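Local coordinates for protein cytochrome P450 monooxygenase (Rhodococcus sp. ECU0066, PDB 6KBH) that is a self-sufficient cytochrome P450 that carries heme, FMN and a 2Fe-2S cluster on one chain and probably catalyses monooxygenation with electrons passed between them, at residues Thr26-Pro31 and Tyr69-Gly74; Pro38-Phe43 and Asp63-Phe68; Asp165-Thr170 and Val441-Ala446; Arg412-Met417 and Ala446-Arg451. One frame throughout, in Å; residues are numbered along the deposited sequence.

Overall arrangement
From the N terminus, Thr26-Pro31 lies in the loop before helix 38-41, and interaction 1 brings it against the end of strand 67-69 and the loop after it. Nested inside the loop this closes, interaction 2 sets helix 38-41 against helix 59-64 and the start of the same strand; Ala41 touches Phe28 and Pro71, and Phe43 touches Ser70 and Glu72. Much later come interactions 3 and 4, whose segments alternate along the chain and share Ala446. Interaction 3 closes a long excursion from the loop after helix 153-164 to strand 440-442, and interaction 4 ties the end of helix 396-413 to helix 449-452. The pairs lie far apart, interactions 1 and 3 being about 51 Å between centres.

Interaction 1: residues Thr26-Pro31 and Tyr69-Gly74; sequences TAFTSP and YSPELG
The CA atoms of Ser30 and Tyr69 are the closest pair, 5.9 Å, and the distance grows to 7.4 Å between the CA atoms of Phe28 and Pro71, two irregular chain segments lying against each other. Tyr69 has the largest share of the contact. Its CB points toward the loop and CG stands anti to the backbone N (chi1 -179°). Pro31 and Tyr69 meet tip to tip: Pro31 CD sits over the centre of the ring, 3.3 Å from the centroid of Tyr69 and only 6° off the ring normal, a CH-pi contact. Pro31 CG lies toward the CE1 side of the ring, 3.7 Å from Tyr69 CE1. At the root of the ring, Ser30 CB touches Tyr69 CB at 3.9 Å, while Ser30 OG is hydrogen-bonded to Thr32 in its own loop. Farther down, Phe28 CB packs on Pro71 CG at 4.0 Å, and Pro71 CB lies over one face of the Phe28 ring, displaced toward its rim. Ala41 of helix 38-41 touches both Phe28 and Pro71, and the ring of Trp76, from strand 76-78, meets that of Tyr69. The contact thus lays the N-terminal loop on the hairpin joining strands 67-69 and 76-78. What holds the two segments together is apolar: CH groups on an aromatic face and proline against phenylalanine, with the cohesion coming from dispersion and shape.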
loop_
_atom_site.group_PDB
_atom_site.type_symbol
_atom_site.label_atom_id
_atom_site.label_comp_id
_atom_site.label_asym_id
_atom_site.label_seq_id
_atom_site.Cartn_x
_atom_site.Cartn_y
_atom_site.Cartn_z
ATOM N N THR A 26 -38.474 32.653 0.576
ATOM C CA THR A 26 -37.219 33.232 0.111
ATOM C C THR A 26 -36.242 32.203 -0.441
ATOM O O THR A 26 -35.686 32.402 -1.527
ATOM C CB THR A 26 -36.558 34.008 1.265
ATOM O OG1 THR A 26 -37.344 35.167 1.576
ATOM C CG2 THR A 26 -35.143 34.437 0.899
ATOM N N ALA A 27 -36.009 31.107 0.278
ATOM C CA ALA A 27 -35.038 30.098 -0.130
ATOM C C ALA A 27 -35.618 28.711 0.111
ATOM O O ALA A 27 -36.631 28.555 0.797
ATOM C CB ALA A 27 -33.710 30.260 0.623
ATOM N N PHE A 28 -34.981 27.697 -0.480
ATOM C CA PHE A 28 -35.374 26.331 -0.159
ATOM C C PHE A 28 -35.046 26.025 1.296
ATOM O O PHE A 28 -34.182 26.653 1.914
ATOM C CB PHE A 28 -34.672 25.289 -1.036
ATOM C CG PHE A 28 -34.749 25.549 -2.513
ATOM C CD1 PHE A 28 -33.819 26.366 -3.132
ATOM C CD2 PHE A 28 -35.708 24.921 -3.293
ATOM C CE1 PHE A 28 -33.873 26.592 -4.495
ATOM C CE2 PHE A 28 -35.767 25.140 -4.657
ATOM C CZ PHE A 28 -34.847 25.979 -5.258
ATOM N N THR A 29 -35.737 25.030 1.839
ATOM C CA THR A 29 -35.529 24.592 3.208
ATOM C C THR A 29 -35.142 23.121 3.224
ATOM O O THR A 29 -35.686 22.317 2.460
ATOM C CB THR A 29 -36.785 24.805 4.057
ATOM O OG1 THR A 29 -37.809 23.898 3.628
ATOM C CG2 THR A 29 -37.286 26.233 3.911
ATOM N N SER A 30 -34.197 22.779 4.099
ATOM C CA SER A 30 -33.813 21.399 4.314
ATOM C C SER A 30 -34.971 20.647 4.963
ATOM O O SER A 30 -35.921 21.258 5.458
ATOM C CB SER A 30 -32.565 21.333 5.193
ATOM O OG SER A 30 -32.910 21.439 6.562
ATOM N N PRO A 31 -34.931 19.311 4.967
ATOM C CA PRO A 31 -35.966 18.557 5.693
ATOM C C PRO A 31 -36.017 18.868 7.180
ATOM O O PRO A 31 -37.011 18.531 7.834
ATOM C CB PRO A 31 -35.579 17.094 5.437
ATOM C CG PRO A 31 -34.831 17.129 4.148
ATOM C CD PRO A 31 -34.070 18.424 4.164
ATOM N N TYR A 69 -27.527 20.332 2.710
ATOM C CA TYR A 69 -28.616 19.654 2.031
ATOM C C TYR A 69 -28.695 20.137 0.590
ATOM O O TYR A 69 -28.572 21.334 0.314
ATOM C CB TYR A 69 -29.947 19.900 2.740
ATOM C CG TYR A 69 -31.094 19.197 2.067
ATOM C CD1 TYR A 69 -31.205 17.814 2.114
ATOM C CD2 TYR A 69 -32.059 19.909 1.362
ATOM C CE1 TYR A 69 -32.246 17.156 1.489
ATOM C CE2 TYR A 69 -33.106 19.260 0.733
ATOM C CZ TYR A 69 -33.193 17.884 0.802
ATOM O OH TYR A 69 -34.228 17.227 0.181
ATOM N N SER A 70 -28.890 19.196 -0.327
ATOM C CA SER A 70 -28.965 19.497 -1.747
ATOM C C SER A 70 -30.411 19.386 -2.201
ATOM O O SER A 70 -31.020 18.326 -2.007
ATOM C CB SER A 70 -28.073 18.544 -2.544
ATOM O OG SER A 70 -28.309 18.651 -3.936
ATOM N N PRO A 71 -31.027 20.448 -2.729
ATOM C CA PRO A 71 -32.393 20.292 -3.261
ATOM C C PRO A 71 -32.468 19.512 -4.563
ATOM O O PRO A 71 -33.432 18.761 -4.752
ATOM C CB PRO A 71 -32.861 21.743 -3.432
ATOM C CG PRO A 71 -32.094 22.489 -2.392
ATOM C CD PRO A 71 -30.735 21.846 -2.378
ATOM N N GLU A 72 -31.490 19.659 -5.464
ATOM C CA GLU A 72 -31.555 18.975 -6.755
ATOM C C GLU A 72 -31.650 17.465 -6.572
ATOM O O GLU A 72 -32.593 16.823 -7.048
ATOM C CB GLU A 72 -30.344 19.347 -7.619
ATOM C CG GLU A 72 -30.335 18.719 -9.024
ATOM C CD GLU A 72 -31.516 19.141 -9.902
ATOM O OE1 GLU A 72 -32.174 20.159 -9.606
ATOM O OE2 GLU A 72 -31.783 18.451 -10.907
ATOM N N LEU A 73 -30.681 16.883 -5.882
ATOM C CA LEU A 73 -30.733 15.488 -5.480
ATOM C C LEU A 73 -31.349 15.399 -4.082
ATOM O O LEU A 73 -31.617 16.409 -3.440
ATOM C CB LEU A 73 -29.328 14.888 -5.554
ATOM C CG LEU A 73 -28.976 13.492 -5.056
ATOM C CD1 LEU A 73 -28.254 12.730 -6.137
ATOM C CD2 LEU A 73 -28.083 13.650 -3.861
ATOM N N GLY A 74 -31.618 14.188 -3.620
ATOM C CA GLY A 74 -32.318 14.086 -2.357
ATOM C C GLY A 74 -31.467 13.939 -1.112
ATOM O O GLY A 74 -32.020 13.649 -0.046
#

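Interaction 2: residues Pro38-Phe43 and Asp63-Phe68; sequences PRAAAF and DEEPVF
Aromatic packing comes first: Phe68 turns the edge of its ring toward the face of Phe43, a T-shaped pair with centroids 5.4 Å apart and planes at 78°. The Phe68 CZ atom stands over the Phe43 face, displaced toward the rim, and Phe68 CE2 meets Phe43 CB at 3.8 Å. The aliphatic part of the contact is Ala40, whose CB points at the strand and touches Phe68 CD2 at 3.5 Å. The ionic part lies at the exposed end. There Arg39, bent at chi3, brings NH1 to Glu64 OE2 at 2.8 Å in a salt bridge; the N-H...O angle of 141° makes the hydrogen bond weak. The carboxylate oxygen comes to the guanidinium edge, yet the two planes are 72° apart. Trp60 of helix 59-64 touches Arg39 and meets the Phe68 ring, while Val77 of the neighbouring strand 76-78 packs on both phenylalanines. Helix 38-41 is therefore fixed to the strand by buried rings and a methyl group, and the more exposed ion pair, with its weak hydrogen bond, probably adds a modest electrostatic tie to helix 59-64.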
loop_
_atom_site.group_PDB
_atom_site.type_symbol
_atom_site.label_atom_id
_atom_site.label_comp_id
_atom_site.label_asym_id
_atom_site.label_seq_id
_atom_site.Cartn_x
_atom_site.Cartn_y
_atom_site.Cartn_z
ATOM N N PRO A 38 -27.475 29.422 -1.131
ATOM C CA PRO A 38 -27.397 29.482 -2.602
ATOM C C PRO A 38 -26.493 28.422 -3.206
ATOM O O PRO A 38 -26.923 27.666 -4.088
ATOM C CB PRO A 38 -26.853 30.893 -2.857
ATOM C CG PRO A 38 -27.285 31.682 -1.675
ATOM C CD PRO A 38 -27.287 30.744 -0.507
ATOM N N ARG A 39 -25.237 28.353 -2.753
ATOM C CA ARG A 39 -24.301 27.378 -3.302
ATOM C C ARG A 39 -24.776 25.953 -3.058
ATOM O O ARG A 39 -24.563 25.075 -3.902
ATOM C CB ARG A 39 -22.912 27.600 -2.702
ATOM C CG ARG A 39 -22.312 28.961 -3.043
ATOM C CD ARG A 39 -21.048 29.252 -2.243
ATOM N NE ARG A 39 -21.334 29.429 -0.822
ATOM C CZ ARG A 39 -20.417 29.722 0.093
ATOM N NH1 ARG A 39 -19.150 29.881 -0.266
ATOM N NH2 ARG A 39 -20.767 29.858 1.365
ATOM N N ALA A 40 -25.438 25.712 -1.924
ATOM C CA ALA A 40 -25.964 24.384 -1.629
ATOM C C ALA A 40 -27.150 24.046 -2.524
ATOM O O ALA A 40 -27.272 22.912 -3.002
ATOM C CB ALA A 40 -26.365 24.298 -0.157
ATOM N N ALA A 41 -28.042 25.016 -2.752
ATOM C CA ALA A 41 -29.198 24.798 -3.613
ATOM C C ALA A 41 -28.835 24.801 -5.091
ATOM O O ALA A 41 -29.588 24.253 -5.902
ATOM C CB ALA A 41 -30.265 25.859 -3.340
ATOM N N ALA A 42 -27.706 25.404 -5.454
ATOM C CA ALA A 42 -27.200 25.343 -6.817
ATOM C C ALA A 42 -26.387 24.084 -7.087
ATOM O O ALA A 42 -25.903 23.905 -8.210
ATOM C CB ALA A 42 -26.348 26.580 -7.119
ATOM N N PHE A 43 -26.219 23.218 -6.091
ATOM C CA PHE A 43 -25.474 21.985 -6.291
ATOM C C PHE A 43 -26.254 21.044 -7.199
ATOM O O PHE A 43 -27.436 20.771 -6.966
ATOM C CB PHE A 43 -25.184 21.315 -4.949
ATOM C CG PHE A 43 -24.474 19.987 -5.065
ATOM C CD1 PHE A 43 -23.144 19.924 -5.452
ATOM C CD2 PHE A 43 -25.135 18.804 -4.774
ATOM C CE1 PHE A 43 -22.490 18.709 -5.554
ATOM C CE2 PHE A 43 -24.484 17.581 -4.876
ATOM C CZ PHE A 43 -23.161 17.536 -5.268
ATOM N N ASP A 63 -14.297 24.686 2.296
ATOM C CA ASP A 63 -13.859 25.902 2.965
ATOM C C ASP A 63 -14.917 26.432 3.922
ATOM O O ASP A 63 -14.633 26.664 5.102
ATOM C CB ASP A 63 -13.485 26.960 1.928
ATOM C CG ASP A 63 -12.237 26.591 1.152
ATOM O OD1 ASP A 63 -11.480 25.717 1.623
ATOM O OD2 ASP A 63 -12.004 27.172 0.072
ATOM N N GLU A 64 -16.147 26.622 3.445
ATOM C CA GLU A 64 -17.128 27.365 4.219
ATOM C C GLU A 64 -18.377 26.590 4.613
ATOM O O GLU A 64 -19.087 27.040 5.518
ATOM C CB GLU A 64 -17.549 28.634 3.460
ATOM C CG GLU A 64 -16.409 29.280 2.688
ATOM C CD GLU A 64 -16.869 30.436 1.832
ATOM O OE1 GLU A 64 -17.518 31.356 2.371
ATOM O OE2 GLU A 64 -16.585 30.421 0.616
ATOM N N GLU A 65 -18.666 25.448 3.990
ATOM C CA GLU A 65 -19.849 24.662 4.350
ATOM C C GLU A 65 -19.580 23.191 4.094
ATOM O O GLU A 65 -19.872 22.667 3.010
ATOM C CB GLU A 65 -21.089 25.126 3.588
ATOM C CG GLU A 65 -22.380 24.618 4.202
ATOM C CD GLU A 65 -23.608 25.202 3.548
ATOM O OE1 GLU A 65 -23.461 25.874 2.506
ATOM O OE2 GLU A 65 -24.718 24.989 4.080
ATOM N N PRO A 66 -19.053 22.475 5.092
ATOM C CA PRO A 66 -18.629 21.084 4.862
ATOM C C PRO A 66 -19.781 20.101 4.726
ATOM O O PRO A 66 -19.568 18.993 4.214
ATOM C CB PRO A 66 -17.784 20.777 6.101
ATOM C CG PRO A 66 -18.418 21.615 7.174
ATOM C CD PRO A 66 -18.904 22.877 6.502
ATOM N N VAL A 67 -20.983 20.461 5.176
ATOM C CA VAL A 67 -22.147 19.582 5.141
ATOM C C VAL A 67 -23.363 20.419 4.773
ATOM O O VAL A 67 -23.657 21.418 5.437
ATOM C CB VAL A 67 -22.377 18.875 6.492
ATOM C CG1 VAL A 67 -23.663 18.060 6.464
ATOM C CG2 VAL A 67 -21.195 17.997 6.840
ATOM N N PHE A 68 -24.074 20.015 3.725
ATOM C CA PHE A 68 -25.244 20.774 3.311
ATOM C C PHE A 68 -26.290 19.843 2.723
ATOM O O PHE A 68 -25.997 18.718 2.305
ATOM C CB PHE A 68 -24.882 21.877 2.305
ATOM C CG PHE A 68 -24.267 21.374 1.022
ATOM C CD1 PHE A 68 -22.894 21.217 0.908
ATOM C CD2 PHE A 68 -25.060 21.089 -0.080
ATOM C CE1 PHE A 68 -22.324 20.773 -0.274
ATOM C CE2 PHE A 68 -24.496 20.642 -1.263
ATOM C CZ PHE A 68 -23.122 20.484 -1.358
#

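Interaction 3: residues Asp165-Thr170 and Val441-Ala446; sequences DRFIDT and VRWDPA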
loop_
_atom_site.group_PDB
_atom_site.type_symbol
_atom_site.label_atom_id
_atom_site.label_comp_id
_atom_site.label_asym_id
_atom_site.label_seq_id
_atom_site.Cartn_x
_atom_site.Cartn_y
_atom_site.Cartn_z
ATOM N N ASP A 165 -1.045 -5.552 -28.146
ATOM C CA ASP A 165 -0.350 -5.868 -29.386
ATOM C C ASP A 165 -1.266 -5.883 -30.607
ATOM O O ASP A 165 -0.771 -6.024 -31.729
ATOM C CB ASP A 165 0.385 -7.210 -29.263
ATOM C CG ASP A 165 -0.554 -8.386 -29.047
ATOM O OD1 ASP A 165 -1.788 -8.199 -29.081
ATOM O OD2 ASP A 165 -0.049 -9.509 -28.844
ATOM N N ARG A 166 -2.582 -5.766 -30.422
ATOM C CA ARG A 166 -3.467 -5.649 -31.576
ATOM C C ARG A 166 -3.366 -4.265 -32.202
ATOM O O ARG A 166 -3.415 -4.126 -33.430
ATOM C CB ARG A 166 -4.908 -5.945 -31.167
ATOM C CG ARG A 166 -5.068 -7.226 -30.383
ATOM C CD ARG A 166 -6.529 -7.573 -30.187
ATOM N NE ARG A 166 -6.691 -8.673 -29.242
ATOM C CZ ARG A 166 -7.842 -9.287 -28.998
ATOM N NH1 ARG A 166 -8.946 -8.911 -29.631
ATOM N NH2 ARG A 166 -7.890 -10.279 -28.120
ATOM N N PHE A 167 -3.216 -3.234 -31.371
ATOM C CA PHE A 167 -3.162 -1.852 -31.825
ATOM C C PHE A 167 -1.771 -1.243 -31.669
ATOM O O PHE A 167 -1.626 -0.019 -31.723
ATOM C CB PHE A 167 -4.226 -1.028 -31.088
ATOM C CG PHE A 167 -4.136 -1.094 -29.577
ATOM C CD1 PHE A 167 -2.984 -0.723 -28.899
ATOM C CD2 PHE A 167 -5.219 -1.539 -28.837
ATOM C CE1 PHE A 167 -2.919 -0.790 -27.514
ATOM C CE2 PHE A 167 -5.160 -1.610 -27.456
ATOM C CZ PHE A 167 -4.015 -1.234 -26.794
ATOM N N ILE A 168 -0.745 -2.081 -31.503
ATOM C CA ILE A 168 0.600 -1.599 -31.189
ATOM C C ILE A 168 1.199 -0.809 -32.346
ATOM O O ILE A 168 1.961 0.144 -32.131
ATOM C CB ILE A 168 1.495 -2.792 -30.813
ATOM C CG1 ILE A 168 2.970 -2.394 -30.775
ATOM C CG2 ILE A 168 1.349 -3.885 -31.833
ATOM C CD1 ILE A 168 3.312 -1.478 -29.666
ATOM N N ASP A 169 0.882 -1.181 -33.581
ATOM C CA ASP A 169 1.557 -0.633 -34.746
ATOM C C ASP A 169 0.774 0.483 -35.425
ATOM O O ASP A 169 1.235 1.012 -36.441
ATOM C CB ASP A 169 1.847 -1.754 -35.746
ATOM C CG ASP A 169 2.882 -2.737 -35.231
ATOM O OD1 ASP A 169 3.822 -2.298 -34.537
ATOM O OD2 ASP A 169 2.753 -3.948 -35.510
ATOM N N THR A 170 -0.388 0.860 -34.889
ATOM C CA THR A 170 -1.217 1.867 -35.545
ATOM C C THR A 170 -0.735 3.288 -35.278
ATOM O O THR A 170 -0.936 4.171 -36.118
ATOM C CB THR A 170 -2.672 1.731 -35.091
ATOM O OG1 THR A 170 -2.774 2.072 -33.703
ATOM C CG2 THR A 170 -3.164 0.305 -35.294
ATOM N N VAL A 441 -4.991 8.469 -28.012
ATOM C CA VAL A 441 -3.548 8.594 -27.870
ATOM C C VAL A 441 -2.878 8.317 -29.208
ATOM O O VAL A 441 -3.266 7.398 -29.938
ATOM C CB VAL A 441 -3.002 7.648 -26.779
ATOM C CG1 VAL A 441 -3.541 8.052 -25.418
ATOM C CG2 VAL A 441 -3.371 6.217 -27.085
ATOM N N ARG A 442 -1.881 9.132 -29.528
ATOM C CA ARG A 442 -1.021 8.943 -30.683
ATOM C C ARG A 442 0.364 8.504 -30.222
ATOM O O ARG A 442 0.754 8.715 -29.072
ATOM C CB ARG A 442 -0.912 10.235 -31.501
ATOM C CG ARG A 442 -0.047 11.269 -30.813
ATOM C CD ARG A 442 0.419 12.402 -31.712
ATOM N NE ARG A 442 -0.661 13.007 -32.477
ATOM C CZ ARG A 442 -0.972 14.298 -32.422
ATOM N NH1 ARG A 442 -0.291 15.112 -31.626
ATOM N NH2 ARG A 442 -1.968 14.774 -33.155
ATOM N N TRP A 443 1.100 7.879 -31.137
ATOM C CA TRP A 443 2.517 7.600 -30.938
ATOM C C TRP A 443 3.139 7.303 -32.295
ATOM O O TRP A 443 2.439 7.099 -33.289
ATOM C CB TRP A 443 2.749 6.442 -29.958
ATOM C CG TRP A 443 2.418 5.092 -30.508
ATOM C CD1 TRP A 443 3.269 4.218 -31.122
ATOM C CD2 TRP A 443 1.141 4.456 -30.483
ATOM N NE1 TRP A 443 2.594 3.078 -31.486
ATOM C CE2 TRP A 443 1.285 3.200 -31.101
ATOM C CE3 TRP A 443 -0.116 4.829 -30.001
ATOM C CZ2 TRP A 443 0.220 2.320 -31.250
ATOM C CZ3 TRP A 443 -1.164 3.956 -30.149
ATOM C CH2 TRP A 443 -0.994 2.716 -30.767
ATOM N N ASP A 444 4.472 7.287 -32.320
ATOM C CA ASP A 444 5.214 6.995 -33.539
ATOM C C ASP A 444 5.464 5.494 -33.621
ATOM O O ASP A 444 6.282 4.972 -32.847
ATOM C CB ASP A 444 6.531 7.760 -33.560
ATOM C CG ASP A 444 7.211 7.720 -34.916
ATOM O OD1 ASP A 444 6.748 6.972 -35.803
ATOM O OD2 ASP A 444 8.212 8.444 -35.096
ATOM N N PRO A 445 4.811 4.767 -34.532
ATOM C CA PRO A 445 4.938 3.298 -34.516
ATOM C C PRO A 445 6.338 2.797 -34.820
ATOM O O PRO A 445 6.807 1.867 -34.155
ATOM C CB PRO A 445 3.930 2.848 -35.585
ATOM C CG PRO A 445 3.003 4.013 -35.764
ATOM C CD PRO A 445 3.848 5.226 -35.546
ATOM N N ALA A 446 7.017 3.361 -35.822
ATOM C CA ALA A 446 8.359 2.886 -36.151
ATOM C C ALA A 446 9.299 3.001 -34.958
ATOM O O ALA A 446 10.215 2.184 -34.805
ATOM C CB ALA A 446 8.919 3.661 -37.343
#
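This contact belongs to a small antiparallel sheet of the P450 part, where strand 440-442 lies between strands 172-174 and 418-419; Trp443, which follows Arg442, reaches into the loop that leads from helix 153-164 to strand 172-174. The indole meets that loop edge-on. Its CG sits between the backbone N and the carbonyl carbon (chi1 73°), and two backbone carbonyls gather along the rim of the six-membered ring: Phe167 O lies in the ring plane, 3.0 Å from Trp443 CH2, and Ile168 O is 2.9 Å from Trp443 CZ2. The same Ile168 O accepts a weak hydrogen bond from Trp443 NE1, 3.1 Å long and bent to 125°. Both carbonyl oxygens lie at the C-H and N-H rim, an arrangement consistent with weak polar attraction. Thr170 OG1 comes up obliquely to Trp443 CH2, at 3.5 Å, though its hydrogen bond goes to His172 O. Beyond the indole, Pro445 CB points toward the loop, 3.4 Å from Asp169 O, and Pro445 CG is 3.8 Å from Thr170 C. Backbone hydrogen bonds of Val441 with Val173 and of Trp443 with Gly171 continue the sheet alongside. Val173 touches both Phe167 and Trp443, Met179 of helix 175-180 packs on Phe167, and Arg451 of helix 449-452 lies against Asp169 and Pro445.

Interaction 4: residues Arg412-Met417 and Ala446-Arg451; sequences RRLPHM and ARNPER
Arg413 and Glu450 cross obliquely, their guanidinium and carboxylate planes 56° apart, and a single oxygen does the work. Glu450 OE1 comes to the edge of the guanidinium near its plane, 2.6 Å from Arg413 NE and 2.9 Å from Arg413 NH2, so two N-H groups of one arginine share it. Both hydrogen bonds of this salt bridge are weak and bent. The Arg413 chain folds at chi3 (69°), while Glu450 runs extended beyond CG. Arg413 NH1 also pairs with Glu409, one turn back in the helix; the two acids probably offset the nearby Arg161. Next along, Pro415 and Pro449 meet tip to tip, CD to CD at 4.1 Å, and Pro449 CD also approaches Arg413 O at 3.3 Å. His416 meets two neighbours in different ways: the backbone carbonyl carbon of Arg447 lies over one face of the imidazole, and Asn448 ND2 is at its edge, the amide plane turned 70° from the ring. His416 NE2 probably hydrogen-bonds to Asp444 O, though the modelled distance is too short to be relied on. Leu414 runs side by side with Asn448, Leu414 CD2 being 3.6 Å from Asn448 ND2. The contact sets the end of helix 396-413 and the type I turn from Leu414 to Met417 against the start of the weakly bonded helix 449-452, with Ile168, from the loop after helix 153-164, packing on Leu414 and Glu450, and Trp443 touching His416 and Asn448.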
loop_
_atom_site.group_PDB
_atom_site.type_symbol
_atom_site.label_atom_id
_atom_site.label_comp_id
_atom_site.label_asym_id
_atom_site.label_seq_id
_atom_site.Cartn_x
_atom_site.Cartn_y
_atom_site.Cartn_z
ATOM N N ARG A 412 6.448 0.879 -20.651
ATOM C CA ARG A 412 7.560 0.147 -21.245
ATOM C C ARG A 412 7.556 0.295 -22.759
ATOM O O ARG A 412 8.503 0.826 -23.350
ATOM C CB ARG A 412 7.484 -1.330 -20.858
ATOM C CG ARG A 412 7.873 -1.628 -19.427
ATOM C CD ARG A 412 9.352 -1.915 -19.293
ATOM N NE ARG A 412 9.657 -2.474 -17.981
ATOM C CZ ARG A 412 9.362 -3.717 -17.611
ATOM N NH1 ARG A 412 8.756 -4.541 -18.457
ATOM N NH2 ARG A 412 9.677 -4.140 -16.395
ATOM N N ARG A 413 6.479 -0.154 -23.403
ATOM C CA ARG A 413 6.482 -0.296 -24.852
ATOM C C ARG A 413 6.276 1.037 -25.565
ATOM O O ARG A 413 6.938 1.306 -26.572
ATOM C CB ARG A 413 5.414 -1.310 -25.270
ATOM C CG ARG A 413 5.709 -2.717 -24.769
ATOM C CD ARG A 413 4.536 -3.668 -24.938
ATOM N NE ARG A 413 4.262 -3.994 -26.332
ATOM C CZ ARG A 413 3.405 -4.932 -26.722
ATOM N NH1 ARG A 413 2.743 -5.648 -25.824
ATOM N NH2 ARG A 413 3.216 -5.162 -28.014
ATOM N N LEU A 414 5.375 1.887 -25.069
ATOM C CA LEU A 414 5.002 3.125 -25.754
ATOM C C LEU A 414 5.236 4.353 -24.879
ATOM O O LEU A 414 4.286 5.067 -24.533
ATOM C CB LEU A 414 3.543 3.074 -26.205
ATOM C CG LEU A 414 2.999 1.776 -26.804
ATOM C CD1 LEU A 414 1.638 2.000 -27.437
ATOM C CD2 LEU A 414 3.961 1.258 -27.839
ATOM N N PRO A 415 6.491 4.650 -24.521
ATOM C CA PRO A 415 6.756 5.906 -23.804
ATOM C C PRO A 415 6.583 7.133 -24.677
ATOM O O PRO A 415 6.357 8.226 -24.146
ATOM C CB PRO A 415 8.215 5.757 -23.345
ATOM C CG PRO A 415 8.571 4.322 -23.590
ATOM C CD PRO A 415 7.736 3.902 -24.751
ATOM N N HIS A 416 6.689 6.986 -25.998
ATOM C CA HIS A 416 6.505 8.067 -26.957
ATOM C C HIS A 416 5.036 8.306 -27.300
ATOM O O HIS A 416 4.731 8.927 -28.328
ATOM C CB HIS A 416 7.306 7.773 -28.226
ATOM C CG HIS A 416 6.826 6.569 -28.972
ATOM N ND1 HIS A 416 6.547 5.371 -28.351
ATOM C CD2 HIS A 416 6.578 6.376 -30.289
ATOM C CE1 HIS A 416 6.142 4.494 -29.252
ATOM N NE2 HIS A 416 6.155 5.078 -30.436
ATOM N N MET A 417 4.130 7.810 -26.464
ATOM C CA MET A 417 2.703 8.009 -26.655
ATOM C C MET A 417 2.268 9.324 -26.023
ATOM O O MET A 417 2.690 9.663 -24.913
ATOM C CB MET A 417 1.931 6.843 -26.040
ATOM C CG MET A 417 0.445 7.071 -25.866
ATOM S SD MET A 417 -0.263 5.994 -24.604
ATOM C CE MET A 417 -0.235 4.415 -25.449
ATOM N N ALA A 446 7.017 3.361 -35.822
ATOM C CA ALA A 446 8.359 2.886 -36.151
ATOM C C ALA A 446 9.299 3.001 -34.958
ATOM O O ALA A 446 10.215 2.184 -34.805
ATOM C CB ALA A 446 8.919 3.661 -37.343
ATOM N N ARG A 447 9.061 3.984 -34.095
ATOM C CA ARG A 447 9.956 4.372 -33.015
ATOM C C ARG A 447 9.752 3.568 -31.734
ATOM O O ARG A 447 10.416 3.855 -30.732
ATOM C CB ARG A 447 9.774 5.868 -32.736
ATOM C CG ARG A 447 10.787 6.512 -31.816
ATOM C CD ARG A 447 10.609 8.002 -31.853
ATOM N NE ARG A 447 11.116 8.532 -33.110
ATOM C CZ ARG A 447 12.208 9.280 -33.208
ATOM N NH1 ARG A 447 12.889 9.601 -32.118
ATOM N NH2 ARG A 447 12.610 9.720 -34.392
ATOM N N ASN A 448 8.858 2.580 -31.730
ATOM C CA ASN A 448 8.714 1.737 -30.555
ATOM C C ASN A 448 10.086 1.202 -30.150
ATOM O O ASN A 448 10.790 0.624 -30.992
ATOM C CB ASN A 448 7.774 0.552 -30.809
ATOM C CG ASN A 448 6.415 0.964 -31.344
ATOM O OD1 ASN A 448 5.863 0.310 -32.230
ATOM N ND2 ASN A 448 5.862 2.038 -30.802
ATOM N N PRO A 449 10.509 1.381 -28.896
ATOM C CA PRO A 449 11.722 0.685 -28.439
ATOM C C PRO A 449 11.609 -0.819 -28.598
ATOM O O PRO A 449 12.630 -1.518 -28.604
ATOM C CB PRO A 449 11.828 1.084 -26.960
ATOM C CG PRO A 449 10.953 2.295 -26.809
ATOM C CD PRO A 449 9.846 2.109 -27.800
ATOM N N GLU A 450 10.383 -1.319 -28.766
ATOM C CA GLU A 450 10.115 -2.748 -28.754
ATOM C C GLU A 450 10.695 -3.453 -29.977
ATOM O O GLU A 450 11.256 -4.548 -29.855
ATOM C CB GLU A 450 8.606 -2.962 -28.672
ATOM C CG GLU A 450 8.151 -4.400 -28.687
ATOM C CD GLU A 450 6.713 -4.519 -29.127
ATOM O OE1 GLU A 450 5.824 -4.069 -28.374
ATOM O OE2 GLU A 450 6.474 -5.050 -30.230
ATOM N N ARG A 451 10.569 -2.850 -31.164
ATOM C CA ARG A 451 10.960 -3.544 -32.386
ATOM C C ARG A 451 12.469 -3.657 -32.547
ATOM O O ARG A 451 12.935 -4.497 -33.326
ATOM C CB ARG A 451 10.363 -2.848 -33.606
ATOM C CG ARG A 451 9.070 -3.476 -34.080
ATOM C CD ARG A 451 8.683 -2.942 -35.439
ATOM N NE ARG A 451 7.721 -1.854 -35.336
ATOM C CZ ARG A 451 7.674 -0.822 -36.169
ATOM N NH1 ARG A 451 8.540 -0.729 -37.169
ATOM N NH2 ARG A 451 6.757 0.114 -36.000
#